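Fatty acid metabolism regulator protein (Bacillus subtilis, PDB 1VI0) represses transcription of genes for fatty acid transport and beta-oxidation as a DNA-binding homodimer, with DNA binding inhibited by long-chain fatty acyl-CoA. Local coordinates at residues A[89-92]-A[93-96]; A[165-168]-A[169-173]; A[51-54]-A[55-59]; A[8-11]-A[12-16]; A[185-188]-A[189-193]. All blocks are in the same frame, centred on the assembly; numbering follows the deposited sequence.

Interaction 1. Residues A[89-92]-A[93-96]; sequences ISKH and FSLL
Ser94 grips the carbonyl of Ser90 twice, one turn back in helix 81-97 of the TetR-type ligand-binding domain. Ser94 N lies 2.9 Å from Ser90 O, and Ser94 OG donates to the same Ser90 O, also at 2.9 Å. The two donors come from opposite faces of the carbonyl plane, and OG stands above that plane. The hydroxyl gets there because OG lies anti to the carbonyl carbon of Ser94 (chi1 -67°), which folds it back along the helix. Phe93 N to Ile89 O is a nearly straight backbone bond, with a 172° angle at the hydrogen. Leu96 N to His92 O is weak.

Outward from these bonds, the methyl CG2 of Ile89 sits over one face of the Phe93 ring, 4.0 Å from its centroid, in a CH-pi contact. The ring also packs on Ile162 and Val166 of helix 151-171. With Phe93 replaced by an alanine, Ile89 CG2 would probably lose its ring and a gap would open toward helix 151-171. His92 ND1 bonds to Tyr128 OH, and His92 and Leu95 touch the bound dodecyl-CoA. His92 NE2 meets Leu96 CD1 obliquely, 3.9 Å away.

Interaction 2. Residues A[165-168]-A[169-173]; sequences TVTT and WVMND
Trp169, Val170 and Met171 donate their backbone N-H groups to the carbonyls of Thr165, Val166 and Thr167 in regular i to i+4 bonds, and the helix then ends in a Schellman motif at Asp173. Asp173 has positive phi. Asp173 N bonds to Val170 O at 3.0 Å, and Gln174 N reaches Trp169 O.

Asn172 is the first residue to leave helical geometry. Asn172 N donates to Thr168 O at 3.1 Å, with a bent angle of 135°. The side chain folds back alongside Thr168, and Asn172 ND2 reaches the same Thr168 O at 2.8 Å. The amide nitrogen stands well above the carbonyl plane, so it does not use an in-plane lone pair. With CG anti to its carbonyl carbon (chi1 -72°), the amide is directed back toward the preceding turn.

Val166 CG1 touches the indole of Trp169 at CE3, 3.8 Å away, and Val166 O lies at the ring edge in its plane. On another side of the helix, Thr167 CG2 meets the selenomethionine methyl, Met171 CE, at 3.9 Å. Trp169 also makes an edge-to-face contact with Tyr176, while Thr167 OG1 bonds to Gln107 and Thr168 OG1 to Glu164 O. Met171 packs on Asn122 of the second subunit.

The chemistry is that of a helix C-terminus. Trp169 O and Val170 O are met by turn backbone N-H groups, and the Asn172 amide adds a second donor to Thr168 O. These bonds would be expected to offset part of the negative end of the helix dipole near the dimer interface.

Interaction 3. Residues A[51-54]-A[55-59]; sequences NKED and ILISL
Ile55 N donates to Asn51 O at 3.1 Å in the first turn of helix 52-75, the helix that follows the predicted helix-turn-helix in this TetR-type domain. Asn51 is the N-cap, and its side-chain OD1 accepts from Asp54 N at 2.8 Å. Ile55 CG1 lies beside the Asn51 carbonyl, while its side chain packs on Phe49 and on Ala17 of helix 9-24.

Leu56 follows with a regular bond from its N to Lys52 O. Ile57 N reaches Glu53 O in an almost straight bond, 178° at the hydrogen. The side chains of this pair lie alongside each other and point the same way. The methyl Ile57 CD1 touches Glu53 CG at 3.6 Å, so the contact uses the aliphatic part of the glutamate. Glu53 OE2 forms a salt bridge with Lys120. Glu53 and Ile57 both pack on Leu117 of helix 115-141.

Ser58 makes two bonds to one oxygen. Ser58 N donates to Asp54 O at 2.9 Å, and its hydroxyl donates from the opposite face of that carbonyl. A chi1 of -67° sets Ser58 OG anti to its own carbonyl carbon and brings it back to Asp54 O. Replacing Ser58 by an alanine would probably leave Asp54 O with the backbone donor alone of these two. Asp54 OD2 is held by Lys50 N. The hydroxyl bond, Ser58 OG to Asp54 O, measures 2.8 Å.

Interaction 4. Residues A[8-11]-A[12-16]; sequences PKYM and QIIDA
Tyr10 and Ile14 lie side by side on helix 9-24, the first helix of the TetR-type DNA-binding domain. Ile14 N bonds to Tyr10 O at 3.0 Å. The ring carbon Tyr10 CE2 meets Ile14 CG1 at 4.0 Å, obliquely to the ring. The Tyr10 ring also stacks on Phe49.

The selenomethionine Met11 can be followed outward. Met11 CB rests 3.4 Å from Gln12 N. CG lies anti to the carbonyl carbon (chi1 -61°), and further bends at chi2 and chi3 turn the chain toward the next turn of the helix. The methyl CE at the tip then comes near both Ile14 and Asp15. Met11 CE is 4.3 Å from Ile14 CG2, an apolar contact. The same side chain packs on Glu62 of helix 52-75, and Asp15 OD1 has a long, weak ion pair with Lys63.

Ile13 N donates to Lys9 O, and its side chain packs on Ile45 and Tyr48 of helix 42-48. The backbone bond of the Met11 turn runs from Asp15 N to Met11 O at 2.9 Å. At the tip, Met11 CE stands 3.7 Å from Asp15 OD1.

Interaction 5. Residues A[185-188]-A[189-193]; sequences VLEL and LVSGI
Leu186 and Val190 lie alongside each other on the last turns of helix 182-191. Their methyls meet at Leu186 CD1 and Val190 CG2, 3.8 Å apart. Val190 CG2 lies anti to its own carbonyl carbon, which turns this methyl back toward the preceding turn. Val190 CG2 also sits 3.3 Å from Leu186 O. A second, looser apolar pair is Val185 CG1 with Leu189 CD1, at 4.2 Å.

Backbone bonds set the spacing of these side chains. Leu189 N donates to Val185 O, and Val190 N donates to Leu186 O at 2.9 Å. Ser191 N bonds to Glu187 O at 3.0 Å. The last in the series, Gly192 N to Leu188 O, is short at 2.8 Å but bent, with a 136° angle at the hydrogen. Gly192 has positive phi, a conformation that favours glycine, and the chain leaves the helix here. A water bridges the turn by donating to two carbonyls. The water oxygen lies 2.8 Å from Glu187 O and 2.7 Å from Gly192 O. Glu187 O thus receives both the water and the N-H of Ser191.

Further out, Glu187 OE2 forms a salt bridge with Lys82. Leu186 packs on Ala86 and Ile89 of helix 81-97, while Leu189 packs on Met157 and Thr161 of helix 151-171. Leu188 touches Met157 of the second subunit, and backbone hydrogen bonds run to that subunit from Leu189, Val190 and Ile193. This helix end is therefore wedged between two helices of its own chain and the dimer partner.

Overall arrangement
All five contacts are local, each along one helix. Interactions 3 and 4 belong to the DNA-binding domain and touch where Ser58 meets Tyr10 and Leu59 meets Ile14, joining helix 52-75 to helix 9-24. Interactions 1, 2 and 5 pack together in the C-terminal region, where Phe93 meets Val166 and Val185. Interaction 5 is the most buried, and interaction 4 the most exposed. Interactions 2 and 5 are helix ends at the dimer interface, one a Schellman motif with an added asparagine amide, the other a glycine with a bridging water. Interaction 3 is a capped helix start and, like interaction 1, has a serine hydroxyl bonded to a carbonyl. Only interaction 1 includes ligand-pocket residues.

Interaction 1. Residues A[89-92]-A[93-96]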
loop_
_atom_site.group_PDB
_atom_site.type_symbol
_atom_site.label_atom_id
_atom_site.label_comp_id
_atom_site.label_asym_id
_atom_site.label_seq_id
_atom_site.Cartn_x
_atom_site.Cartn_y
_atom_site.Cartn_z
ATOM N N ILE A 89 9.134 -11.676 -8.004
ATOM C CA ILE A 89 8.101 -10.884 -8.680
ATOM C C ILE A 89 7.119 -11.767 -9.452
ATOM O O ILE A 89 5.904 -11.641 -9.384
ATOM C CB ILE A 89 8.699 -9.782 -9.543
ATOM C CG1 ILE A 89 9.644 -8.875 -8.675
ATOM C CG2 ILE A 89 7.665 -8.965 -10.252
ATOM C CD1 ILE A 89 10.499 -7.983 -9.499
ATOM N N SER A 90 7.709 -12.646 -10.284
ATOM C CA SER A 90 6.816 -13.484 -11.116
ATOM C C SER A 90 5.976 -14.421 -10.272
ATOM O O SER A 90 4.768 -14.557 -10.546
ATOM C CB SER A 90 7.677 -14.206 -12.148
ATOM O OG SER A 90 8.461 -15.204 -11.583
ATOM N N LYS A 91 6.509 -14.948 -9.153
ATOM C CA LYS A 91 5.746 -15.828 -8.304
ATOM C C LYS A 91 4.656 -15.059 -7.533
ATOM O O LYS A 91 3.533 -15.588 -7.448
ATOM C CB LYS A 91 6.596 -16.735 -7.449
ATOM C CG LYS A 91 7.513 -17.627 -8.311
ATOM C CD LYS A 91 6.748 -18.882 -8.715
ATOM C CE LYS A 91 6.895 -19.182 -10.198
ATOM N NZ LYS A 91 6.080 -18.231 -11.035
ATOM N N HIS A 92 4.980 -13.867 -7.115
ATOM C CA HIS A 92 3.979 -13.018 -6.400
ATOM C C HIS A 92 2.804 -12.726 -7.346
ATOM O O HIS A 92 1.625 -12.947 -7.056
ATOM C CB HIS A 92 4.654 -11.793 -5.863
ATOM C CG HIS A 92 3.867 -10.828 -5.025
ATOM N ND1 HIS A 92 4.391 -10.156 -3.927
ATOM C CD2 HIS A 92 2.618 -10.367 -5.178
ATOM C CE1 HIS A 92 3.464 -9.301 -3.482
ATOM N NE2 HIS A 92 2.349 -9.432 -4.219
ATOM N N PHE A 93 3.117 -12.238 -8.549
ATOM C CA PHE A 93 2.096 -11.876 -9.548
ATOM C C PHE A 93 1.267 -13.097 -9.943
ATOM O O PHE A 93 0.032 -12.991 -9.928
ATOM C CB PHE A 93 2.842 -11.284 -10.782
ATOM C CG PHE A 93 3.343 -9.881 -10.578
ATOM C CD1 PHE A 93 3.161 -9.144 -9.401
ATOM C CD2 PHE A 93 3.851 -9.182 -11.688
ATOM C CE1 PHE A 93 3.576 -7.841 -9.341
ATOM C CE2 PHE A 93 4.265 -7.869 -11.600
ATOM C CZ PHE A 93 4.110 -7.174 -10.392
ATOM N N SER A 94 1.924 -14.237 -10.165
ATOM C CA SER A 94 1.259 -15.454 -10.568
ATOM C C SER A 94 0.255 -15.972 -9.546
ATOM O O SER A 94 -0.849 -16.434 -9.882
ATOM C CB SER A 94 2.244 -16.588 -10.931
ATOM O OG SER A 94 2.939 -16.194 -12.127
ATOM N N LEU A 95 0.621 -16.023 -8.300
ATOM C CA LEU A 95 -0.267 -16.443 -7.205
ATOM C C LEU A 95 -1.554 -15.635 -7.208
ATOM O O LEU A 95 -2.650 -16.225 -7.325
ATOM C CB LEU A 95 0.508 -16.201 -5.911
ATOM C CG LEU A 95 0.046 -16.846 -4.602
ATOM C CD1 LEU A 95 -0.287 -15.809 -3.557
ATOM C CD2 LEU A 95 -1.060 -17.861 -4.776
ATOM N N LEU A 96 -1.438 -14.313 -7.232
ATOM C CA LEU A 96 -2.571 -13.422 -7.195
ATOM C C LEU A 96 -3.353 -13.436 -8.492
ATOM O O LEU A 96 -4.597 -13.426 -8.475
ATOM C CB LEU A 96 -2.160 -12.025 -6.743
ATOM C CG LEU A 96 -1.504 -11.996 -5.328
ATOM C CD1 LEU A 96 -1.334 -10.547 -4.879
ATOM C CD2 LEU A 96 -2.408 -12.714 -4.338
#

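Interaction 2. Residues A[165-168]-A[169-173]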
loop_
_atom_site.group_PDB
_atom_site.type_symbol
_atom_site.label_atom_id
_atom_site.label_comp_id
_atom_site.label_asym_id
_atom_site.label_seq_id
_atom_site.Cartn_x
_atom_site.Cartn_y
_atom_site.Cartn_z
ATOM N N THR A 165 1.879 -2.389 -7.916
ATOM C CA THR A 165 1.551 -2.951 -9.263
ATOM C C THR A 165 0.347 -3.852 -9.178
ATOM O O THR A 165 -0.630 -3.751 -9.990
ATOM C CB THR A 165 2.787 -3.600 -9.914
ATOM O OG1 THR A 165 3.844 -2.646 -10.017
ATOM C CG2 THR A 165 2.362 -3.972 -11.361
ATOM N N VAL A 166 0.234 -4.674 -8.122
ATOM C CA VAL A 166 -0.899 -5.556 -7.911
ATOM C C VAL A 166 -2.126 -4.695 -7.610
ATOM O O VAL A 166 -3.209 -4.901 -8.156
ATOM C CB VAL A 166 -0.616 -6.576 -6.800
ATOM C CG1 VAL A 166 -1.864 -7.486 -6.692
ATOM C CG2 VAL A 166 0.574 -7.482 -7.175
ATOM N N THR A 167 -2.030 -3.739 -6.714
ATOM C CA THR A 167 -3.203 -2.879 -6.381
ATOM C C THR A 167 -3.755 -2.167 -7.598
ATOM O O THR A 167 -4.990 -2.174 -7.833
ATOM C CB THR A 167 -2.740 -1.893 -5.297
ATOM O OG1 THR A 167 -2.576 -2.618 -4.079
ATOM C CG2 THR A 167 -3.811 -0.809 -5.088
ATOM N N THR A 168 -2.935 -1.666 -8.477
ATOM C CA THR A 168 -3.376 -0.972 -9.691
ATOM C C THR A 168 -4.139 -1.950 -10.559
ATOM O O THR A 168 -5.275 -1.632 -10.987
ATOM C CB THR A 168 -2.186 -0.293 -10.357
ATOM O OG1 THR A 168 -1.701 0.787 -9.504
ATOM C CG2 THR A 168 -2.591 0.300 -11.696
ATOM N N TRP A 169 -3.633 -3.160 -10.730
ATOM C CA TRP A 169 -4.361 -4.212 -11.486
ATOM C C TRP A 169 -5.656 -4.621 -10.824
ATOM O O TRP A 169 -6.743 -4.667 -11.465
ATOM C CB TRP A 169 -3.377 -5.352 -11.583
ATOM C CG TRP A 169 -3.920 -6.644 -12.015
ATOM C CD1 TRP A 169 -4.171 -7.042 -13.301
ATOM C CD2 TRP A 169 -4.194 -7.777 -11.202
ATOM N NE1 TRP A 169 -4.585 -8.323 -13.342
ATOM C CE2 TRP A 169 -4.590 -8.819 -12.033
ATOM C CE3 TRP A 169 -4.049 -8.012 -9.790
ATOM C CZ2 TRP A 169 -4.939 -10.070 -11.561
ATOM C CZ3 TRP A 169 -4.402 -9.242 -9.343
ATOM C CH2 TRP A 169 -4.828 -10.283 -10.198
ATOM N N VAL A 170 -5.662 -4.716 -9.472
ATOM C CA VAL A 170 -6.972 -4.981 -8.798
ATOM C C VAL A 170 -7.934 -3.860 -9.004
ATOM O O VAL A 170 -9.161 -4.093 -9.277
ATOM C CB VAL A 170 -6.725 -5.274 -7.311
ATOM C CG1 VAL A 170 -8.061 -5.107 -6.536
ATOM C CG2 VAL A 170 -6.154 -6.622 -7.049
HETATM N N MSE A 171 -7.508 -2.613 -8.975
HETATM C CA MSE A 171 -8.325 -1.445 -9.186
HETATM C C MSE A 171 -8.929 -1.382 -10.583
HETATM O O MSE A 171 -10.047 -0.845 -10.739
HETATM C CB MSE A 171 -7.572 -0.150 -8.866
HETATM C CG MSE A 171 -8.479 0.784 -8.036
HETATM SE SE MSE A 171 -8.566 0.091 -6.221
HETATM C CE MSE A 171 -7.176 1.200 -5.482
ATOM N N ASN A 172 -8.286 -2.014 -11.554
ATOM C CA ASN A 172 -8.790 -2.152 -12.910
ATOM C C ASN A 172 -9.476 -3.458 -13.158
ATOM O O ASN A 172 -9.363 -4.121 -14.203
ATOM C CB ASN A 172 -7.616 -1.897 -13.890
ATOM C CG ASN A 172 -7.262 -0.442 -13.884
ATOM O OD1 ASN A 172 -7.928 0.368 -14.581
ATOM N ND2 ASN A 172 -6.242 -0.038 -13.130
ATOM N N ASP A 173 -10.040 -4.062 -12.101
ATOM C CA ASP A 173 -10.790 -5.282 -12.132
ATOM C C ASP A 173 -10.051 -6.490 -12.621
ATOM O O ASP A 173 -10.545 -7.418 -13.242
ATOM C CB ASP A 173 -12.037 -5.007 -13.062
ATOM C CG ASP A 173 -13.092 -4.250 -12.243
ATOM O OD1 ASP A 173 -13.167 -3.007 -12.351
ATOM O OD2 ASP A 173 -13.834 -4.937 -11.509
#

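Interaction 3. Residues A[51-54]-A[55-59]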
loop_
_atom_site.group_PDB
_atom_site.type_symbol
_atom_site.label_atom_id
_atom_site.label_comp_id
_atom_site.label_asym_id
_atom_site.label_seq_id
_atom_site.Cartn_x
_atom_site.Cartn_y
_atom_site.Cartn_z
ATOM N N ASN A 51 -12.611 -16.377 16.374
ATOM C CA ASN A 51 -13.577 -15.428 15.884
ATOM C C ASN A 51 -13.189 -15.035 14.416
ATOM O O ASN A 51 -12.214 -15.617 13.913
ATOM C CB ASN A 51 -13.544 -14.137 16.714
ATOM C CG ASN A 51 -12.109 -13.701 17.008
ATOM O OD1 ASN A 51 -11.196 -13.818 16.169
ATOM N ND2 ASN A 51 -11.884 -13.283 18.245
ATOM N N LYS A 52 -13.947 -14.131 13.867
ATOM C CA LYS A 52 -13.758 -13.632 12.479
ATOM C C LYS A 52 -12.338 -13.132 12.286
ATOM O O LYS A 52 -11.601 -13.473 11.331
ATOM C CB LYS A 52 -14.723 -12.458 12.268
ATOM C CG LYS A 52 -14.958 -12.017 10.866
ATOM C CD LYS A 52 -16.102 -11.015 10.755
ATOM C CE LYS A 52 -15.680 -9.621 11.126
ATOM N NZ LYS A 52 -16.531 -8.591 10.455
ATOM N N GLU A 53 -11.895 -12.268 13.184
ATOM C CA GLU A 53 -10.518 -11.783 13.154
ATOM C C GLU A 53 -9.524 -12.919 13.074
ATOM O O GLU A 53 -8.594 -12.867 12.236
ATOM C CB GLU A 53 -10.296 -10.832 14.319
ATOM C CG GLU A 53 -8.947 -10.183 14.404
ATOM C CD GLU A 53 -8.846 -9.285 15.647
ATOM O OE1 GLU A 53 -9.502 -8.232 15.670
ATOM O OE2 GLU A 53 -8.071 -9.695 16.530
ATOM N N ASP A 54 -9.634 -13.981 13.868
ATOM C CA ASP A 54 -8.764 -15.135 13.833
ATOM C C ASP A 54 -8.753 -15.842 12.465
ATOM O O ASP A 54 -7.686 -16.247 11.989
ATOM C CB ASP A 54 -9.138 -16.120 14.930
ATOM C CG ASP A 54 -8.123 -17.200 15.163
ATOM O OD1 ASP A 54 -6.900 -16.971 14.961
ATOM O OD2 ASP A 54 -8.512 -18.340 15.460
ATOM N N ILE A 55 -9.889 -15.913 11.809
ATOM C CA ILE A 55 -9.997 -16.468 10.462
ATOM C C ILE A 55 -9.218 -15.574 9.465
ATOM O O ILE A 55 -8.374 -16.142 8.741
ATOM C CB ILE A 55 -11.424 -16.628 9.983
ATOM C CG1 ILE A 55 -12.199 -17.634 10.885
ATOM C CG2 ILE A 55 -11.483 -17.128 8.545
ATOM C CD1 ILE A 55 -13.711 -17.536 10.610
ATOM N N LEU A 56 -9.350 -14.292 9.545
ATOM C CA LEU A 56 -8.615 -13.384 8.615
ATOM C C LEU A 56 -7.114 -13.542 8.766
ATOM O O LEU A 56 -6.304 -13.683 7.833
ATOM C CB LEU A 56 -8.991 -11.953 8.880
ATOM C CG LEU A 56 -8.346 -10.934 7.888
ATOM C CD1 LEU A 56 -8.985 -11.100 6.520
ATOM C CD2 LEU A 56 -8.622 -9.532 8.446
ATOM N N ILE A 57 -6.674 -13.416 10.015
ATOM C CA ILE A 57 -5.252 -13.575 10.338
ATOM C C ILE A 57 -4.719 -14.938 9.954
ATOM O O ILE A 57 -3.652 -15.044 9.308
ATOM C CB ILE A 57 -5.062 -13.317 11.855
ATOM C CG1 ILE A 57 -5.404 -11.861 12.157
ATOM C CG2 ILE A 57 -3.652 -13.698 12.290
ATOM C CD1 ILE A 57 -5.715 -11.635 13.642
ATOM N N SER A 58 -5.438 -16.030 10.201
ATOM C CA SER A 58 -5.034 -17.385 9.897
ATOM C C SER A 58 -5.013 -17.650 8.379
ATOM O O SER A 58 -4.124 -18.310 7.872
ATOM C CB SER A 58 -5.946 -18.411 10.580
ATOM O OG SER A 58 -5.769 -18.344 12.008
ATOM N N LEU A 59 -5.952 -17.022 7.696
ATOM C CA LEU A 59 -5.981 -17.187 6.194
ATOM C C LEU A 59 -4.711 -16.558 5.652
ATOM O O LEU A 59 -4.001 -17.169 4.824
ATOM C CB LEU A 59 -7.229 -16.525 5.743
ATOM C CG LEU A 59 -7.541 -15.977 4.390
ATOM C CD1 LEU A 59 -8.990 -15.448 4.400
ATOM C CD2 LEU A 59 -6.605 -14.910 3.854
#

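Interaction 4. Residues A[8-11]-A[12-16]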
loop_
_atom_site.group_PDB
_atom_site.type_symbol
_atom_site.label_atom_id
_atom_site.label_comp_id
_atom_site.label_asym_id
_atom_site.label_seq_id
_atom_site.Cartn_x
_atom_site.Cartn_y
_atom_site.Cartn_z
ATOM N N PRO A 8 -10.038 -29.962 3.271
ATOM C CA PRO A 8 -9.899 -30.302 4.702
ATOM C C PRO A 8 -10.715 -29.347 5.548
ATOM O O PRO A 8 -10.974 -28.244 5.063
ATOM C CB PRO A 8 -8.418 -30.218 4.962
ATOM C CG PRO A 8 -7.766 -30.255 3.608
ATOM C CD PRO A 8 -8.735 -29.498 2.715
ATOM N N LYS A 9 -11.172 -29.758 6.727
ATOM C CA LYS A 9 -12.066 -28.878 7.518
ATOM C C LYS A 9 -11.441 -27.532 7.754
ATOM O O LYS A 9 -11.998 -26.488 7.366
ATOM C CB LYS A 9 -12.587 -29.622 8.752
ATOM C CG LYS A 9 -13.928 -30.332 8.471
ATOM C CD LYS A 9 -13.944 -31.804 8.864
ATOM C CE LYS A 9 -15.306 -32.428 8.520
ATOM N NZ LYS A 9 -15.318 -33.915 8.616
ATOM N N TYR A 10 -10.211 -27.472 8.236
ATOM C CA TYR A 10 -9.533 -26.177 8.420
ATOM C C TYR A 10 -9.383 -25.465 7.083
ATOM O O TYR A 10 -9.993 -24.388 6.924
ATOM C CB TYR A 10 -8.239 -26.349 9.149
ATOM C CG TYR A 10 -7.443 -25.127 9.511
ATOM C CD1 TYR A 10 -7.579 -24.500 10.741
ATOM C CD2 TYR A 10 -6.499 -24.609 8.626
ATOM C CE1 TYR A 10 -6.827 -23.391 11.064
ATOM C CE2 TYR A 10 -5.723 -23.518 8.951
ATOM C CZ TYR A 10 -5.897 -22.899 10.156
ATOM O OH TYR A 10 -5.147 -21.808 10.537
HETATM N N MSE A 11 -8.765 -26.078 6.070
HETATM C CA MSE A 11 -8.634 -25.417 4.777
HETATM C C MSE A 11 -9.913 -25.186 4.047
HETATM O O MSE A 11 -10.018 -24.176 3.311
HETATM C CB MSE A 11 -7.562 -26.100 3.917
HETATM C CG MSE A 11 -6.183 -26.044 4.598
HETATM SE SE MSE A 11 -5.470 -24.259 4.556
HETATM C CE MSE A 11 -5.964 -23.774 2.766
ATOM N N GLN A 12 -10.969 -25.986 4.222
ATOM C CA GLN A 12 -12.244 -25.717 3.587
ATOM C C GLN A 12 -12.804 -24.364 4.079
ATOM O O GLN A 12 -13.487 -23.642 3.361
ATOM C CB GLN A 12 -13.307 -26.757 3.961
ATOM C CG GLN A 12 -13.221 -28.055 3.172
ATOM C CD GLN A 12 -14.312 -29.011 3.705
ATOM O OE1 GLN A 12 -15.466 -28.785 3.336
ATOM N NE2 GLN A 12 -13.893 -29.935 4.541
ATOM N N ILE A 13 -12.624 -24.180 5.405
ATOM C CA ILE A 13 -13.093 -22.919 5.993
ATOM C C ILE A 13 -12.241 -21.746 5.513
ATOM O O ILE A 13 -12.791 -20.705 5.143
ATOM C CB ILE A 13 -13.067 -22.987 7.532
ATOM C CG1 ILE A 13 -14.214 -23.912 8.002
ATOM C CG2 ILE A 13 -13.227 -21.608 8.145
ATOM C CD1 ILE A 13 -13.928 -24.519 9.382
ATOM N N ILE A 14 -10.923 -21.934 5.535
ATOM C CA ILE A 14 -10.071 -20.822 5.034
ATOM C C ILE A 14 -10.438 -20.448 3.602
ATOM O O ILE A 14 -10.568 -19.292 3.228
ATOM C CB ILE A 14 -8.596 -21.216 5.107
ATOM C CG1 ILE A 14 -8.153 -21.373 6.559
ATOM C CG2 ILE A 14 -7.745 -20.162 4.389
ATOM C CD1 ILE A 14 -8.132 -20.103 7.366
ATOM N N ASP A 15 -10.717 -21.438 2.747
ATOM C CA ASP A 15 -11.058 -21.183 1.349
ATOM C C ASP A 15 -12.390 -20.524 1.196
ATOM O O ASP A 15 -12.611 -19.599 0.388
ATOM C CB ASP A 15 -10.966 -22.506 0.574
ATOM C CG ASP A 15 -9.561 -22.907 0.207
ATOM O OD1 ASP A 15 -8.572 -22.266 0.574
ATOM O OD2 ASP A 15 -9.427 -23.963 -0.486
ATOM N N ALA A 16 -13.368 -20.926 2.045
ATOM C CA ALA A 16 -14.669 -20.274 1.995
ATOM C C ALA A 16 -14.538 -18.849 2.505
ATOM O O ALA A 16 -15.142 -17.925 1.971
ATOM C CB ALA A 16 -15.668 -21.051 2.831
#

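Interaction 5. Residues A[185-188]-A[189-193]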
loop_
_atom_site.group_PDB
_atom_site.type_symbol
_atom_site.label_atom_id
_atom_site.label_comp_id
_atom_site.label_asym_id
_atom_site.label_seq_id
_atom_site.Cartn_x
_atom_site.Cartn_y
_atom_site.Cartn_z
ATOM N N VAL A 185 8.924 -4.824 -14.420
ATOM C CA VAL A 185 8.914 -4.352 -12.999
ATOM C C VAL A 185 10.317 -4.627 -12.413
ATOM O O VAL A 185 10.942 -3.698 -11.895
ATOM C CB VAL A 185 7.851 -5.102 -12.219
ATOM C CG1 VAL A 185 8.018 -4.677 -10.732
ATOM C CG2 VAL A 185 6.445 -4.619 -12.641
ATOM N N LEU A 186 10.781 -5.844 -12.637
ATOM C CA LEU A 186 12.199 -6.155 -12.272
ATOM C C LEU A 186 13.174 -5.148 -12.792
ATOM O O LEU A 186 14.022 -4.589 -12.035
ATOM C CB LEU A 186 12.529 -7.558 -12.853
ATOM C CG LEU A 186 14.010 -7.914 -12.710
ATOM C CD1 LEU A 186 14.385 -8.212 -11.238
ATOM C CD2 LEU A 186 14.290 -9.154 -13.546
ATOM N N GLU A 187 13.185 -4.804 -14.123
ATOM C CA GLU A 187 14.140 -3.871 -14.666
ATOM C C GLU A 187 14.058 -2.470 -14.071
ATOM O O GLU A 187 15.097 -1.774 -13.918
ATOM C CB GLU A 187 14.057 -3.878 -16.207
ATOM C CG GLU A 187 14.543 -5.219 -16.803
ATOM C CD GLU A 187 16.014 -5.484 -16.467
ATOM O OE1 GLU A 187 16.750 -4.545 -16.124
ATOM O OE2 GLU A 187 16.440 -6.652 -16.589
ATOM N N LEU A 188 12.858 -2.015 -13.729
ATOM C CA LEU A 188 12.647 -0.740 -13.084
ATOM C C LEU A 188 13.337 -0.769 -11.693
ATOM O O LEU A 188 14.013 0.226 -11.403
ATOM C CB LEU A 188 11.147 -0.436 -12.856
ATOM C CG LEU A 188 10.474 0.082 -14.210
ATOM C CD1 LEU A 188 9.008 -0.056 -14.153
ATOM C CD2 LEU A 188 10.963 1.519 -14.392
ATOM N N LEU A 189 13.222 -1.844 -10.941
ATOM C CA LEU A 189 13.853 -1.936 -9.602
ATOM C C LEU A 189 15.374 -2.030 -9.726
ATOM O O LEU A 189 16.111 -1.381 -8.961
ATOM C CB LEU A 189 13.295 -3.157 -8.850
ATOM C CG LEU A 189 11.788 -3.061 -8.435
ATOM C CD1 LEU A 189 11.241 -4.363 -7.983
ATOM C CD2 LEU A 189 11.652 -1.976 -7.353
ATOM N N VAL A 190 15.868 -2.733 -10.735
ATOM C CA VAL A 190 17.274 -2.969 -10.974
ATOM C C VAL A 190 18.003 -1.734 -11.434
ATOM O O VAL A 190 19.073 -1.458 -10.902
ATOM C CB VAL A 190 17.482 -4.194 -11.900
ATOM C CG1 VAL A 190 18.923 -4.225 -12.400
ATOM C CG2 VAL A 190 17.073 -5.464 -11.207
ATOM N N SER A 191 17.450 -0.921 -12.344
ATOM C CA SER A 191 18.143 0.219 -12.929
ATOM C C SER A 191 17.485 1.558 -12.690
ATOM O O SER A 191 18.097 2.581 -13.084
ATOM C CB SER A 191 18.313 0.022 -14.467
ATOM O OG SER A 191 19.014 -1.197 -14.709
ATOM N N GLY A 192 16.301 1.632 -12.142
ATOM C CA GLY A 192 15.625 2.853 -11.794
ATOM C C GLY A 192 15.158 3.609 -13.043
ATOM O O GLY A 192 15.158 3.000 -14.127
ATOM N N ILE A 193 14.752 4.872 -12.899
ATOM C CA ILE A 193 14.213 5.616 -14.049
ATOM C C ILE A 193 15.231 6.460 -14.773
ATOM O O ILE A 193 14.923 7.012 -15.862
ATOM C CB ILE A 193 13.054 6.547 -13.572
ATOM C CG1 ILE A 193 13.612 7.678 -12.722
ATOM C CG2 ILE A 193 11.961 5.748 -12.855
ATOM C CD1 ILE A 193 12.578 8.560 -12.050
HETATM O O HOH W 1 15.013 0.598 -15.349
#